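Local coordinates for dipeptide transport protein DPPA (Bacillus subtilis, PDB 1HI9) that removes N-terminal residues by hydrolysis from peptides containing D-amino acids, as a zinc-dependent, self-compartmentalizing aminopeptidase built as a homodecamer around a central chamber, at residues A105-P110 with S114-F119; V7-I12 with T19-G24; A98-Y103 with L136-A141; E160-E163 with T169-A172. All blocks are in the same frame, centred on the assembly; numbering follows the deposited sequence.

Interactions 1 and 2 build the active-site side of the subunit: their centres are 14 Å apart, and His115 CE1 lies 3.4 Å from Glu10 OE2, so the assigned nucleophile packs against a zinc ligand. Interaction 3 backs this site from the core. Its strand hydrogen-bonds to the metal loop of interaction 2 through Asp8 N to Leu101 O (2.8 Å) and Gly11 N to Gly102 O (2.9 Å), and after a corner at Gly102 it leads, through the zinc ligand His104, into interaction 1. Interaction 4 lies farther out, the side chain of Ala161 about 13 Å from a bound zinc, yet Glu160 OE2 probably accepts a hydrogen bond from Arg106 N (2.9 Å), tying 160-163 to interaction 1.

Interaction 1: A105-P110 with S114-F119; sequences ARASTP and SHSMIF
Ala107 N donates to Ser116 OG at 3.1 Å, almost in line (177° at the hydrogen), and His115 N donates to Ala105 O at 3.3 Å; these two hydrogen bonds tie 105-110 to 114-119. The first donor sits in a type II beta turn, Arg106 to Thr109, which Thr109 OG1 reinforces from within by donating to Arg106 O (2.8 Å). Ser116 OG stands anti to its carbonyl carbon and beside its own backbone N (chi1 -63°), which directs it at the start of the turn; there it also meets Ala107 CB at 3.6 Å. An alanine here would remove that acceptor and would probably leave Ala107 N without its mate, setting this corner of the turn free to shift. At the far side of the turn, water 1 donates to Thr109 O and accepts from Ser114 OG. The segment held in this way carries His115, assigned as the active-site nucleophile. Its imidazole stacks on the zinc ligand His104 and is held through ND1 by Met113 O, while Phe273 of a neighbouring subunit meets it edge-to-face. Packing completes the contact: Ser114 CB rests 3.7 Å from Arg106 O.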
loop_
_atom_site.group_PDB
_atom_site.type_symbol
_atom_site.label_atom_id
_atom_site.label_comp_id
_atom_site.label_asym_id
_atom_site.label_seq_id
_atom_site.Cartn_x
_atom_site.Cartn_y
_atom_site.Cartn_z
ATOM N N ALA A 105 27.162 6.965 -23.407
ATOM C CA ALA A 105 27.378 8.307 -23.907
ATOM C C ALA A 105 27.078 9.347 -22.836
ATOM O O ALA A 105 26.261 9.110 -21.924
ATOM C CB ALA A 105 26.505 8.542 -25.113
ATOM N N ARG A 106 27.740 10.498 -22.948
ATOM C CA ARG A 106 27.543 11.595 -21.995
ATOM C C ARG A 106 26.172 12.228 -22.229
ATOM O O ARG A 106 25.562 12.041 -23.282
ATOM C CB ARG A 106 28.663 12.643 -22.138
ATOM C CG ARG A 106 28.794 13.322 -23.522
ATOM C CD ARG A 106 30.026 14.231 -23.567
ATOM N NE ARG A 106 30.332 14.771 -24.897
ATOM C CZ ARG A 106 29.823 15.892 -25.399
ATOM N NH1 ARG A 106 28.967 16.625 -24.695
ATOM N NH2 ARG A 106 30.181 16.278 -26.613
ATOM N N ALA A 107 25.692 12.968 -21.242
ATOM C CA ALA A 107 24.385 13.621 -21.314
ATOM C C ALA A 107 24.208 14.531 -22.524
ATOM O O ALA A 107 25.176 15.072 -23.053
ATOM C CB ALA A 107 24.151 14.424 -20.040
ATOM N N SER A 108 22.962 14.672 -22.960
ATOM C CA SER A 108 22.621 15.544 -24.069
ATOM C C SER A 108 23.098 15.095 -25.451
ATOM O O SER A 108 23.036 15.868 -26.398
ATOM C CB SER A 108 23.152 16.954 -23.772
ATOM O OG SER A 108 22.699 17.407 -22.507
ATOM N N THR A 109 23.575 13.861 -25.579
ATOM C CA THR A 109 24.027 13.379 -26.883
ATOM C C THR A 109 23.372 12.027 -27.219
ATOM O O THR A 109 22.799 11.366 -26.344
ATOM C CB THR A 109 25.562 13.214 -26.923
ATOM O OG1 THR A 109 25.953 12.116 -26.090
ATOM C CG2 THR A 109 26.253 14.482 -26.421
ATOM N N PRO A 110 23.434 11.610 -28.498
ATOM C CA PRO A 110 22.850 10.334 -28.930
ATOM C C PRO A 110 23.513 9.195 -28.161
ATOM O O PRO A 110 24.686 9.288 -27.819
ATOM C CB PRO A 110 23.196 10.287 -30.415
ATOM C CG PRO A 110 23.237 11.737 -30.799
ATOM C CD PRO A 110 23.987 12.343 -29.653
ATOM N N SER A 114 21.837 7.663 -22.246
ATOM C CA SER A 114 22.821 8.732 -22.114
ATOM C C SER A 114 22.561 9.624 -20.890
ATOM O O SER A 114 21.424 10.010 -20.609
ATOM C CB SER A 114 22.817 9.602 -23.373
ATOM O OG SER A 114 21.562 10.230 -23.538
ATOM N N HIS A 115 23.632 9.939 -20.170
ATOM C CA HIS A 115 23.566 10.810 -18.997
ATOM C C HIS A 115 24.970 10.954 -18.440
ATOM O O HIS A 115 25.890 10.318 -18.940
ATOM C CB HIS A 115 22.647 10.229 -17.921
ATOM C CG HIS A 115 23.176 8.976 -17.298
ATOM N ND1 HIS A 115 23.140 7.755 -17.939
ATOM C CD2 HIS A 115 23.799 8.761 -16.117
ATOM C CE1 HIS A 115 23.713 6.843 -17.177
ATOM N NE2 HIS A 115 24.121 7.426 -16.065
ATOM N N SER A 116 25.120 11.803 -17.427
ATOM C CA SER A 116 26.405 12.043 -16.773
ATOM C C SER A 116 26.226 12.126 -15.256
ATOM O O SER A 116 25.837 13.167 -14.735
ATOM C CB SER A 116 27.029 13.349 -17.276
ATOM O OG SER A 116 27.304 13.287 -18.656
ATOM N N MET A 117 26.523 11.025 -14.567
ATOM C CA MET A 117 26.403 10.904 -13.109
ATOM C C MET A 117 24.958 10.963 -12.609
ATOM O O MET A 117 24.465 9.996 -12.041
ATOM C CB MET A 117 27.247 11.965 -12.405
ATOM C CG MET A 117 28.754 11.783 -12.586
ATOM S SD MET A 117 29.378 10.128 -12.110
ATOM C CE MET A 117 29.281 10.202 -10.309
ATOM N N ILE A 118 24.281 12.093 -12.805
ATOM C CA ILE A 118 22.887 12.221 -12.376
ATOM C C ILE A 118 22.056 12.732 -13.541
ATOM O O ILE A 118 22.594 13.325 -14.474
ATOM C CB ILE A 118 22.745 13.207 -11.204
ATOM C CG1 ILE A 118 23.279 14.577 -11.625
ATOM C CG2 ILE A 118 23.502 12.684 -9.997
ATOM C CD1 ILE A 118 22.935 15.684 -10.665
ATOM N N PHE A 119 20.749 12.501 -13.484
ATOM C CA PHE A 119 19.848 12.936 -14.548
ATOM C C PHE A 119 19.894 14.444 -14.728
ATOM O O PHE A 119 19.687 14.956 -15.829
ATOM C CB PHE A 119 18.408 12.508 -14.232
ATOM C CG PHE A 119 18.196 11.014 -14.264
ATOM C CD1 PHE A 119 17.466 10.376 -13.253
ATOM C CD2 PHE A 119 18.707 10.245 -15.308
ATOM C CE1 PHE A 119 17.258 8.995 -13.275
ATOM C CE2 PHE A 119 18.508 8.863 -15.345
ATOM C CZ PHE A 119 17.778 8.238 -14.326
HETATM O O HOH W 1 20.515 9.781 -26.059
#

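Interaction 2: V7-I12 with T19-G24; sequences VDMEGI and TFVDSG. With ZN (zinc ion), chain G; ZN (zinc ion), chain F.
Met9 and Val21 carry this contact, their side chains lying alongside one another and running opposite ways. Met9 SD lies 3.8 Å from Val21 CA, and its bent chain carries CE onward to 3.1 Å from Phe20 O. Alongside, Glu10 OE2 comes within 4.3 Å of Val21 CG2, so the same valine flanks a ligand of the dinuclear zinc site. In that site the Asp8 carboxylate bridges two metals: OD1 binds the zinc of chain G at 2.3 Å and OD2 the zinc of chain F at 2.0 Å. Glu10 chelates the zinc of chain G unevenly, OE1 at 2.3 Å and OE2 at 2.8 Å, and water 2 bridges both ions. His60 completes the sphere of the former zinc, and His104 and Glu133 that of the latter. An alanine in place of Met9 would take away both SD and CE, which would probably open a gap over Val21 CA and leave 19-24 freer to shift against the metal loop. Segment 19-24 also bears on the site directly: Val21 O is hydrogen-bonded to His60 NE2, a second-shell hold on the histidine whose ND1 meets the metal. Within the metal loop, Met9 N gives a weak bond to Asp8 OD1, and a type I beta turn from Met9 to Ile12 carries Glu10 on its corner, closed by Ile12 N to Met9 O at 2.8 Å.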
loop_
_atom_site.group_PDB
_atom_site.type_symbol
_atom_site.label_atom_id
_atom_site.label_comp_id
_atom_site.label_asym_id
_atom_site.label_seq_id
_atom_site.Cartn_x
_atom_site.Cartn_y
_atom_site.Cartn_z
ATOM N N VAL A 7 33.660 -0.575 -14.049
ATOM C CA VAL A 7 32.511 -1.162 -14.722
ATOM C C VAL A 7 31.182 -0.473 -14.425
ATOM O O VAL A 7 30.722 -0.454 -13.283
ATOM C CB VAL A 7 32.352 -2.660 -14.364
ATOM C CG1 VAL A 7 31.343 -3.310 -15.304
ATOM C CG2 VAL A 7 33.697 -3.365 -14.448
ATOM N N ASP A 8 30.574 0.084 -15.470
ATOM C CA ASP A 8 29.279 0.742 -15.367
ATOM C C ASP A 8 28.253 -0.263 -15.901
ATOM O O ASP A 8 28.623 -1.363 -16.321
ATOM C CB ASP A 8 29.263 2.017 -16.217
ATOM C CG ASP A 8 28.359 3.089 -15.645
ATOM O OD1 ASP A 8 27.620 2.806 -14.682
ATOM O OD2 ASP A 8 28.384 4.222 -16.160
ATOM N N MET A 9 26.975 0.107 -15.904
ATOM C CA MET A 9 25.932 -0.816 -16.373
ATOM C C MET A 9 25.193 -0.482 -17.662
ATOM O O MET A 9 24.904 -1.378 -18.448
ATOM C CB MET A 9 24.871 -0.999 -15.291
ATOM C CG MET A 9 24.917 -2.333 -14.596
ATOM S SD MET A 9 23.488 -2.578 -13.573
ATOM C CE MET A 9 22.876 -4.100 -14.207
ATOM N N GLU A 10 24.853 0.790 -17.861
ATOM C CA GLU A 10 24.088 1.190 -19.035
ATOM C C GLU A 10 24.666 0.722 -20.361
ATOM O O GLU A 10 23.927 0.446 -21.305
ATOM C CB GLU A 10 23.908 2.707 -19.071
ATOM C CG GLU A 10 23.003 3.258 -17.981
ATOM C CD GLU A 10 23.709 3.421 -16.647
ATOM O OE1 GLU A 10 24.903 3.074 -16.561
ATOM O OE2 GLU A 10 23.070 3.903 -15.687
ATOM N N GLY A 11 25.985 0.632 -20.426
ATOM C CA GLY A 11 26.628 0.203 -21.646
ATOM C C GLY A 11 26.835 -1.295 -21.752
ATOM O O GLY A 11 27.347 -1.773 -22.757
ATOM N N ILE A 12 26.448 -2.050 -20.728
ATOM C CA ILE A 12 26.609 -3.496 -20.776
ATOM C C ILE A 12 25.818 -4.037 -21.953
ATOM O O ILE A 12 24.775 -3.486 -22.340
ATOM C CB ILE A 12 26.122 -4.162 -19.485
ATOM C CG1 ILE A 12 27.033 -3.760 -18.333
ATOM C CG2 ILE A 12 26.108 -5.667 -19.643
ATOM C CD1 ILE A 12 28.484 -4.125 -18.533
ATOM N N THR A 19 15.092 -0.928 -16.894
ATOM C CA THR A 19 14.511 -2.023 -16.139
ATOM C C THR A 19 15.625 -3.040 -15.849
ATOM O O THR A 19 15.475 -3.894 -14.985
ATOM C CB THR A 19 13.381 -2.744 -16.907
ATOM O OG1 THR A 19 13.926 -3.441 -18.034
ATOM C CG2 THR A 19 12.336 -1.734 -17.398
ATOM N N PHE A 20 16.735 -2.943 -16.580
ATOM C CA PHE A 20 17.871 -3.830 -16.389
ATOM C C PHE A 20 18.970 -3.221 -15.497
ATOM O O PHE A 20 19.873 -3.932 -15.068
ATOM C CB PHE A 20 18.516 -4.201 -17.737
ATOM C CG PHE A 20 17.681 -5.101 -18.606
ATOM C CD1 PHE A 20 16.605 -4.594 -19.319
ATOM C CD2 PHE A 20 17.980 -6.459 -18.718
ATOM C CE1 PHE A 20 15.836 -5.412 -20.129
ATOM C CE2 PHE A 20 17.211 -7.290 -19.531
ATOM C CZ PHE A 20 16.140 -6.761 -20.235
ATOM N N VAL A 21 18.916 -1.921 -15.219
ATOM C CA VAL A 21 19.966 -1.296 -14.409
ATOM C C VAL A 21 19.486 -0.660 -13.112
ATOM O O VAL A 21 20.289 -0.265 -12.280
ATOM C CB VAL A 21 20.723 -0.206 -15.215
ATOM C CG1 VAL A 21 21.099 -0.746 -16.582
ATOM C CG2 VAL A 21 19.865 1.041 -15.349
ATOM N N ASP A 22 18.179 -0.552 -12.941
ATOM C CA ASP A 22 17.623 0.050 -11.737
ATOM C C ASP A 22 17.371 -1.083 -10.739
ATOM O O ASP A 22 16.517 -1.931 -10.990
ATOM C CB ASP A 22 16.315 0.754 -12.094
ATOM C CG ASP A 22 15.775 1.603 -10.968
ATOM O OD1 ASP A 22 15.709 1.106 -9.819
ATOM O OD2 ASP A 22 15.400 2.765 -11.246
ATOM N N SER A 23 18.105 -1.103 -9.623
ATOM C CA SER A 23 17.947 -2.164 -8.625
ATOM C C SER A 23 16.498 -2.387 -8.197
ATOM O O SER A 23 16.136 -3.473 -7.737
ATOM C CB SER A 23 18.820 -1.891 -7.390
ATOM O OG SER A 23 18.546 -0.619 -6.819
ATOM N N GLY A 24 15.661 -1.369 -8.360
ATOM C CA GLY A 24 14.266 -1.519 -7.988
ATOM C C GLY A 24 13.358 -2.004 -9.108
ATOM O O GLY A 24 12.142 -2.017 -8.931
HETATM ZN ZN ZN G . 25.608 3.879 -14.534
HETATM ZN ZN ZN F . 27.384 5.970 -16.071
HETATM O O HOH W 2 26.243 6.340 -14.347
#

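Interaction 3: A98-Y103 with L136-A141; sequences ALFLGY and LNAYVA
The Phe100 ring turns CE1 and CZ to helix 133-143: Ala138 N lies at its edge, near the plane and 4.0 Å from CE1, whereas Asn137 CB reaches CZ obliquely at 3.7 Å. Over one face of this ring, displaced toward its rim, stands Tyr103 OH. The Tyr103 ring in turn carries Phe100 CB above its centre, 3.5 Å from the plane. At its edge lies Asn137 ND2, which donates to Tyr103 OH at 2.8 Å with a bent angle of 134° at the hydrogen, the hydroxyl being tilted out of the amide plane. Asn137 CG stands opposite its carbonyl carbon (chi1 -59°), which carries ND2 toward that hydroxyl. The amide is turned 81° against the tyrosine ring and stands almost perpendicular to the Phe100 ring as well. Strand 97-103 is an inner strand of the mixed sheet, and helix 133-143 forms part of the connection to its parallel neighbour 148-152, a beta-alpha-beta topology with strands of a second sheet inserted ahead of the helix. Two further partners fix the buried polar ends: Tyr103 OH is hydrogen-bonded to Ser6 OG, and Asn137 OD1 to Tyr258 OH. Glu133, a zinc ligand, lies one helical turn before Asn137, and the Tyr103 side chain comes within about 4 Å of that of Asp8.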
loop_
_atom_site.group_PDB
_atom_site.type_symbol
_atom_site.label_atom_id
_atom_site.label_comp_id
_atom_site.label_asym_id
_atom_site.label_seq_id
_atom_site.Cartn_x
_atom_site.Cartn_y
_atom_site.Cartn_z
ATOM N N ALA A 98 44.082 1.429 -17.671
ATOM C CA ALA A 98 42.711 1.358 -17.214
ATOM C C ALA A 98 41.805 0.845 -18.316
ATOM O O ALA A 98 42.072 1.057 -19.498
ATOM C CB ALA A 98 42.246 2.729 -16.743
ATOM N N LEU A 99 40.736 0.162 -17.913
ATOM C CA LEU A 99 39.765 -0.398 -18.849
ATOM C C LEU A 99 38.358 -0.014 -18.385
ATOM O O LEU A 99 37.938 -0.381 -17.288
ATOM C CB LEU A 99 39.913 -1.920 -18.890
ATOM C CG LEU A 99 39.302 -2.685 -20.072
ATOM C CD1 LEU A 99 39.707 -4.163 -20.003
ATOM C CD2 LEU A 99 37.798 -2.557 -20.050
ATOM N N PHE A 100 37.641 0.736 -19.216
ATOM C CA PHE A 100 36.279 1.160 -18.885
ATOM C C PHE A 100 35.305 0.206 -19.565
ATOM O O PHE A 100 35.330 0.061 -20.787
ATOM C CB PHE A 100 36.033 2.596 -19.370
ATOM C CG PHE A 100 36.893 3.632 -18.691
ATOM C CD1 PHE A 100 36.831 4.966 -19.086
ATOM C CD2 PHE A 100 37.743 3.293 -17.653
ATOM C CE1 PHE A 100 37.602 5.935 -18.453
ATOM C CE2 PHE A 100 38.511 4.257 -17.020
ATOM C CZ PHE A 100 38.439 5.578 -17.420
ATOM N N LEU A 101 34.449 -0.432 -18.770
ATOM C CA LEU A 101 33.480 -1.413 -19.274
ATOM C C LEU A 101 32.036 -1.004 -19.017
ATOM O O LEU A 101 31.713 -0.458 -17.965
ATOM C CB LEU A 101 33.723 -2.767 -18.603
ATOM C CG LEU A 101 33.696 -4.047 -19.433
ATOM C CD1 LEU A 101 33.784 -5.223 -18.478
ATOM C CD2 LEU A 101 32.446 -4.149 -20.278
ATOM N N GLY A 102 31.168 -1.298 -19.977
ATOM C CA GLY A 102 29.769 -0.964 -19.831
ATOM C C GLY A 102 29.499 0.524 -19.772
ATOM O O GLY A 102 28.541 0.964 -19.131
ATOM N N TYR A 103 30.347 1.308 -20.430
ATOM C CA TYR A 103 30.156 2.746 -20.442
ATOM C C TYR A 103 29.088 3.189 -21.433
ATOM O O TYR A 103 28.684 2.446 -22.333
ATOM C CB TYR A 103 31.482 3.450 -20.717
ATOM C CG TYR A 103 32.267 3.727 -19.447
ATOM C CD1 TYR A 103 32.482 2.724 -18.503
ATOM C CD2 TYR A 103 32.770 4.990 -19.181
ATOM C CE1 TYR A 103 33.176 2.983 -17.319
ATOM C CE2 TYR A 103 33.467 5.258 -18.004
ATOM C CZ TYR A 103 33.664 4.258 -17.081
ATOM O OH TYR A 103 34.330 4.547 -15.918
ATOM N N LEU A 136 35.743 12.593 -17.590
ATOM C CA LEU A 136 36.209 12.882 -16.242
ATOM C C LEU A 136 37.055 11.738 -15.689
ATOM O O LEU A 136 38.104 11.977 -15.093
ATOM C CB LEU A 136 35.034 13.136 -15.296
ATOM C CG LEU A 136 34.334 14.493 -15.365
ATOM C CD1 LEU A 136 33.248 14.548 -14.273
ATOM C CD2 LEU A 136 35.337 15.622 -15.164
ATOM N N ASN A 137 36.607 10.499 -15.879
ATOM C CA ASN A 137 37.363 9.369 -15.356
ATOM C C ASN A 137 38.713 9.225 -16.071
ATOM O O ASN A 137 39.719 8.844 -15.457
ATOM C CB ASN A 137 36.554 8.068 -15.460
ATOM C CG ASN A 137 35.230 8.135 -14.699
ATOM O OD1 ASN A 137 35.041 8.978 -13.817
ATOM N ND2 ASN A 137 34.319 7.243 -15.032
ATOM N N ALA A 138 38.741 9.563 -17.359
ATOM C CA ALA A 138 39.973 9.479 -18.124
ATOM C C ALA A 138 40.949 10.519 -17.587
ATOM O O ALA A 138 42.141 10.246 -17.430
ATOM C CB ALA A 138 39.697 9.713 -19.609
ATOM N N TYR A 139 40.433 11.709 -17.283
ATOM C CA TYR A 139 41.269 12.778 -16.751
ATOM C C TYR A 139 41.853 12.405 -15.392
ATOM O O TYR A 139 43.004 12.740 -15.098
ATOM C CB TYR A 139 40.475 14.079 -16.633
ATOM C CG TYR A 139 40.487 14.923 -17.886
ATOM C CD1 TYR A 139 39.325 15.538 -18.342
ATOM C CD2 TYR A 139 41.661 15.112 -18.614
ATOM C CE1 TYR A 139 39.324 16.317 -19.492
ATOM C CE2 TYR A 139 41.675 15.894 -19.768
ATOM C CZ TYR A 139 40.498 16.493 -20.202
ATOM O OH TYR A 139 40.493 17.274 -21.340
ATOM N N VAL A 140 41.070 11.725 -14.553
ATOM C CA VAL A 140 41.586 11.326 -13.246
ATOM C C VAL A 140 42.659 10.266 -13.472
ATOM O O VAL A 140 43.643 10.215 -12.754
ATOM C CB VAL A 140 40.479 10.760 -12.329
ATOM C CG1 VAL A 140 41.103 10.220 -11.045
ATOM C CG2 VAL A 140 39.467 11.849 -12.007
ATOM N N ALA A 141 42.462 9.425 -14.477
ATOM C CA ALA A 141 43.440 8.403 -14.794
ATOM C C ALA A 141 44.717 9.119 -15.239
ATOM O O ALA A 141 45.828 8.707 -14.898
ATOM C CB ALA A 141 42.922 7.506 -15.913
#

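Interaction 4: E160-E163 with T169-A172; sequences EAEE and TTAA
In both Glu162 and Thr170 the first torsion places the reaching atom between backbone N and carbonyl carbon: the CG that leads to the carboxylate in Glu162 (chi1 44°), the hydroxyl OG1 itself in Thr170 (chi1 67°). The extended glutamate chain reaches across the threonine side chain, roughly perpendicular to it, and OE1 ends 3.1 Å from Thr170 OG1. A hydrogen bond from the hydroxyl to this carboxylate is possible but not settled, since the hydroxyl proton could instead be given to a different acceptor. The contact closes a beta-alpha-beta unit, strand 148-152, helix 155-162 and strand 169-176, by joining the last turn of the helix to the first half of the second, parallel strand of the unit. The backbones stay apart, with Glu162 CA and Thr170 CA 7.4 Å from each other, so side chains alone bridge the gap. Underneath the polar pair the packing turns apolar. Ala161, buried, faces the strand and also touches Val151 of the first strand of the unit and Leu134 of helix 133-143. The strand itself is held by backbone bonds, Thr169 to Leu149 and Val151, and Ala171 to Val151 and Gly153. Only 109 Å² is buried in all, and Glu162 remains exposed to solvent. The methyl of Thr170 serves both neighbours: CG2 lies 3.4 Å from Glu162 OE1 and 4.1 Å from Ala161 CB.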
loop_
_atom_site.group_PDB
_atom_site.type_symbol
_atom_site.label_atom_id
_atom_site.label_comp_id
_atom_site.label_asym_id
_atom_site.label_seq_id
_atom_site.Cartn_x
_atom_site.Cartn_y
_atom_site.Cartn_z
ATOM N N GLU A 160 32.680 8.364 -28.645
ATOM C CA GLU A 160 33.026 9.421 -27.702
ATOM C C GLU A 160 34.434 9.180 -27.147
ATOM O O GLU A 160 35.225 10.114 -27.016
ATOM C CB GLU A 160 31.980 9.475 -26.577
ATOM C CG GLU A 160 32.295 10.422 -25.433
ATOM C CD GLU A 160 31.154 10.511 -24.411
ATOM O OE1 GLU A 160 31.410 10.948 -23.268
ATOM O OE2 GLU A 160 30.000 10.154 -24.744
ATOM N N ALA A 161 34.754 7.921 -26.854
ATOM C CA ALA A 161 36.068 7.568 -26.321
ATOM C C ALA A 161 37.192 7.881 -27.303
ATOM O O ALA A 161 38.150 8.577 -26.969
ATOM C CB ALA A 161 36.103 6.105 -25.954
ATOM N N GLU A 162 37.068 7.375 -28.520
ATOM C CA GLU A 162 38.107 7.600 -29.508
ATOM C C GLU A 162 38.292 9.056 -29.947
ATOM O O GLU A 162 39.357 9.418 -30.443
ATOM C CB GLU A 162 37.892 6.682 -30.716
ATOM C CG GLU A 162 36.478 6.590 -31.195
ATOM C CD GLU A 162 36.250 5.375 -32.092
ATOM O OE1 GLU A 162 36.565 4.244 -31.661
ATOM O OE2 GLU A 162 35.742 5.551 -33.222
ATOM N N GLU A 163 37.275 9.890 -29.749
ATOM C CA GLU A 163 37.378 11.295 -30.114
ATOM C C GLU A 163 38.087 12.067 -29.016
ATOM O O GLU A 163 38.415 13.241 -29.185
ATOM C CB GLU A 163 36.000 11.905 -30.342
ATOM C CG GLU A 163 35.302 11.381 -31.588
ATOM C CD GLU A 163 33.990 12.098 -31.883
ATOM O OE1 GLU A 163 33.349 11.757 -32.904
ATOM O OE2 GLU A 163 33.602 12.997 -31.101
ATOM N N THR A 169 41.435 1.675 -27.749
ATOM C CA THR A 169 40.717 0.541 -28.314
ATOM C C THR A 169 39.287 0.568 -27.769
ATOM O O THR A 169 39.070 0.730 -26.568
ATOM C CB THR A 169 41.383 -0.795 -27.931
ATOM O OG1 THR A 169 42.665 -0.887 -28.560
ATOM C CG2 THR A 169 40.528 -1.964 -28.388
ATOM N N THR A 170 38.314 0.419 -28.658
ATOM C CA THR A 170 36.923 0.440 -28.242
ATOM C C THR A 170 36.209 -0.836 -28.656
ATOM O O THR A 170 36.548 -1.459 -29.665
ATOM C CB THR A 170 36.169 1.646 -28.839
ATOM O OG1 THR A 170 36.076 1.504 -30.258
ATOM C CG2 THR A 170 36.901 2.947 -28.518
ATOM N N ALA A 171 35.212 -1.218 -27.865
ATOM C CA ALA A 171 34.434 -2.417 -28.136
ATOM C C ALA A 171 32.954 -2.075 -28.039
ATOM O O ALA A 171 32.422 -1.873 -26.948
ATOM C CB ALA A 171 34.795 -3.506 -27.138
ATOM N N ALA A 172 32.299 -2.010 -29.192
ATOM C CA ALA A 172 30.884 -1.684 -29.258
ATOM C C ALA A 172 30.050 -2.947 -29.161
ATOM O O ALA A 172 29.749 -3.583 -30.166
ATOM C CB ALA A 172 30.575 -0.939 -30.567
#